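Long-range contact in binary enterotoxin of Clostridium perfringens component a (Clostridium perfringens, PDB 5WTZ), which probably transfers ADP-ribose from NAD+ to actin, as the enzymatic component of a binary, iota-like clostridial enterotoxin: residues N32-A37 with S80-K85. Residues are numbered along the deposited sequence; the frame is centred on the assembly and turned at random.
Sequences NNLSKA and STAVKK
Ala82 of helix 70-83 and Lys85, which follows shortly after, meet Asn33 and Leu34 in the turn joining helices 16-31 and 36-61, a small surface contact that buries 194 Å² in all. Its polar half is one bond: Lys85 NZ donates to the backbone carbonyl Asn33 O at 2.7 Å, with a C=O...N angle of 150° and the ammonium tilted 25° from the carbonyl plane. The side chain of Lys85, extended beyond CG, reaches across to the turn and lays its CD against Asn33 CB at 4.1 Å. Glu38, in the first turn of helix 36-61, forms a salt bridge with the same ammonium and also accepts from Ser35 N, while the hydroxyl of Ser35, the N-cap, caps a backbone N just beyond Ala37, consistent with a capping box. This helical region belongs to the first of two ADP-ribosyltransferase-type units in the chain, away from the NAD site of the second. The apolar half lies beside the lysine: Leu34 CD2 touches Ala82 CB at 3.6 Å and comes within 4.1 Å of Lys85 CD. Ala82 also packs on Glu38 and Ile42, while its carbonyl accepts from the indole of Trp30 in helix 16-31.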
ATOM      1  N   ASN A  32      26.977  12.710  11.356  1.00 62.25           N
ATOM      2  CA  ASN A  32      27.544  14.028  11.601  1.00 66.82           C
ATOM      3  C   ASN A  32      26.779  15.105  10.834  1.00 73.49           C
ATOM      4  O   ASN A  32      27.081  16.294  10.936  1.00 86.68           O
ATOM      5  CB  ASN A  32      29.026  14.051  11.237  1.00 72.99           C
ATOM      6  CG  ASN A  32      29.888  13.375  12.286  1.00 78.12           C
ATOM      7  OD1 ASN A  32      29.445  12.450  12.963  1.00 77.42           O
ATOM      8  ND2 ASN A  32      31.124  13.839  12.430  1.00 80.75           N
ATOM      9  N   ASN A  33      25.787  14.677  10.062  1.00 67.18           N
ATOM     10  CA  ASN A  33      24.872  15.602   9.405  1.00 71.16           C
ATOM     11  C   ASN A  33      23.553  15.637  10.150  1.00 66.09           C
ATOM     12  O   ASN A  33      22.616  16.329   9.749  1.00 63.34           O
ATOM     13  CB  ASN A  33      24.632  15.200   7.946  1.00 77.65           C
ATOM     14  CG  ASN A  33      25.602  15.862   6.986  1.00 84.04           C
ATOM     15  OD1 ASN A  33      26.237  16.865   7.318  1.00 84.53           O
ATOM     16  ND2 ASN A  33      25.712  15.310   5.785  1.00 84.97           N
ATOM     17  N   LEU A  34      23.487  14.880  11.239  1.00 63.90           N
ATOM     18  CA  LEU A  34      22.232  14.696  11.954  1.00 59.96           C
ATOM     19  C   LEU A  34      22.064  15.690  13.087  1.00 57.22           C
ATOM     20  O   LEU A  34      22.991  15.932  13.856  1.00 57.66           O
ATOM     21  CB  LEU A  34      22.130  13.269  12.502  1.00 56.45           C
ATOM     22  CG  LEU A  34      21.957  12.145  11.477  1.00 54.44           C
ATOM     23  CD1 LEU A  34      21.628  10.817  12.166  1.00 45.40           C
ATOM     24  CD2 LEU A  34      20.907  12.502  10.433  1.00 53.81           C
ATOM     25  N   SER A  35      20.872  16.268  13.183  1.00 54.96           N
ATOM     26  CA  SER A  35      20.514  17.050  14.352  1.00 57.87           C
ATOM     27  C   SER A  35      20.470  16.116  15.554  1.00 60.31           C
ATOM     28  O   SER A  35      20.497  14.891  15.394  1.00 57.26           O
ATOM     29  CB  SER A  35      19.163  17.740  14.158  1.00 55.22           C
ATOM     30  OG  SER A  35      18.142  16.782  13.932  1.00 55.87           O
ATOM     31  N   LYS A  36      20.408  16.685  16.756  1.00 57.50           N
ATOM     32  CA  LYS A  36      20.252  15.867  17.948  1.00 50.35           C
ATOM     33  C   LYS A  36      18.947  15.085  17.858  1.00 49.52           C
ATOM     34  O   LYS A  36      18.880  13.932  18.272  1.00 48.40           O
ATOM     35  CB  LYS A  36      20.273  16.717  19.221  1.00 51.48           C
ATOM     36  CG  LYS A  36      20.007  15.907  20.478  1.00 56.15           C
ATOM     37  CD  LYS A  36      20.220  16.708  21.747  1.00 64.91           C
ATOM     38  CE  LYS A  36      19.109  17.709  21.988  1.00 66.74           C
ATOM     39  NZ  LYS A  36      19.269  18.354  23.322  1.00 70.09           N
ATOM     40  N   ALA A  37      17.918  15.718  17.297  1.00 46.62           N
ATOM     41  CA  ALA A  37      16.606  15.090  17.183  1.00 46.78           C
ATOM     42  C   ALA A  37      16.645  13.896  16.234  1.00 48.51           C
ATOM     43  O   ALA A  37      15.939  12.912  16.441  1.00 49.78           O
ATOM     44  CB  ALA A  37      15.574  16.100  16.723  1.00 44.72           C
ATOM     45  N   SER A  80      12.943  10.115   8.562  1.00 32.43           N
ATOM     46  CA  SER A  80      12.836  10.393   7.134  1.00 36.40           C
ATOM     47  C   SER A  80      13.868  11.433   6.659  1.00 42.08           C
ATOM     48  O   SER A  80      14.543  11.216   5.653  1.00 43.61           O
ATOM     49  CB  SER A  80      11.410  10.847   6.813  1.00 34.53           C
ATOM     50  OG  SER A  80      11.190  10.945   5.414  1.00 36.42           O
ATOM     51  N   THR A  81      14.015  12.548   7.371  1.00 44.65           N
ATOM     52  CA  THR A  81      15.035  13.526   6.979  1.00 40.81           C
ATOM     53  C   THR A  81      16.438  12.954   7.155  1.00 46.87           C
ATOM     54  O   THR A  81      17.355  13.289   6.403  1.00 46.87           O
ATOM     55  CB  THR A  81      14.943  14.840   7.778  1.00 41.37           C
ATOM     56  OG1 THR A  81      15.313  14.603   9.143  1.00 42.33           O
ATOM     57  CG2 THR A  81      13.545  15.419   7.705  1.00 44.96           C
ATOM     58  N   ALA A  82      16.605  12.087   8.148  1.00 44.63           N
ATOM     59  CA  ALA A  82      17.898  11.474   8.402  1.00 44.15           C
ATOM     60  C   ALA A  82      18.337  10.615   7.219  1.00 44.33           C
ATOM     61  O   ALA A  82      19.431  10.811   6.681  1.00 44.57           O
ATOM     62  CB  ALA A  82      17.859  10.643   9.684  1.00 39.47           C
ATOM     63  N   VAL A  83      17.484   9.683   6.795  1.00 36.94           N
ATOM     64  CA  VAL A  83      17.861   8.782   5.705  1.00 35.33           C
ATOM     65  C   VAL A  83      17.986   9.523   4.373  1.00 35.95           C
ATOM     66  O   VAL A  83      18.772   9.126   3.515  1.00 42.43           O
ATOM     67  CB  VAL A  83      16.866   7.598   5.549  1.00 38.73           C
ATOM     68  CG1 VAL A  83      16.935   6.682   6.773  1.00 34.69           C
ATOM     69  CG2 VAL A  83      15.441   8.091   5.289  1.00 38.11           C
ATOM     70  N   LYS A  84      17.241  10.613   4.207  1.00 37.65           N
ATOM     71  CA  LYS A  84      17.347  11.416   2.987  1.00 40.30           C
ATOM     72  C   LYS A  84      18.707  12.089   2.853  1.00 44.72           C
ATOM     73  O   LYS A  84      19.044  12.603   1.789  1.00 42.30           O
ATOM     74  CB  LYS A  84      16.236  12.472   2.929  1.00 37.31           C
ATOM     75  CG  LYS A  84      14.897  11.914   2.483  1.00 35.41           C
ATOM     76  CD  LYS A  84      13.778  12.934   2.598  1.00 39.05           C
ATOM     77  CE  LYS A  84      12.480  12.347   2.074  1.00 42.72           C
ATOM     78  NZ  LYS A  84      11.264  12.862   2.762  1.00 49.42           N
ATOM     79  N   LYS A  85      19.489  12.089   3.929  1.00 46.46           N
ATOM     80  CA  LYS A  85      20.841  12.638   3.886  1.00 46.93           C
ATOM     81  C   LYS A  85      21.834  11.547   3.505  1.00 47.13           C
ATOM     82  O   LYS A  85      23.044  11.769   3.485  1.00 47.95           O
ATOM     83  CB  LYS A  85      21.223  13.258   5.236  1.00 50.99           C
ATOM     84  CG  LYS A  85      20.298  14.377   5.700  1.00 51.39           C
ATOM     85  CD  LYS A  85      20.685  14.894   7.087  1.00 54.76           C
ATOM     86  CE  LYS A  85      19.749  16.014   7.543  1.00 53.75           C
ATOM     87  NZ  LYS A  85      20.112  16.550   8.892  1.00 52.75           N
TER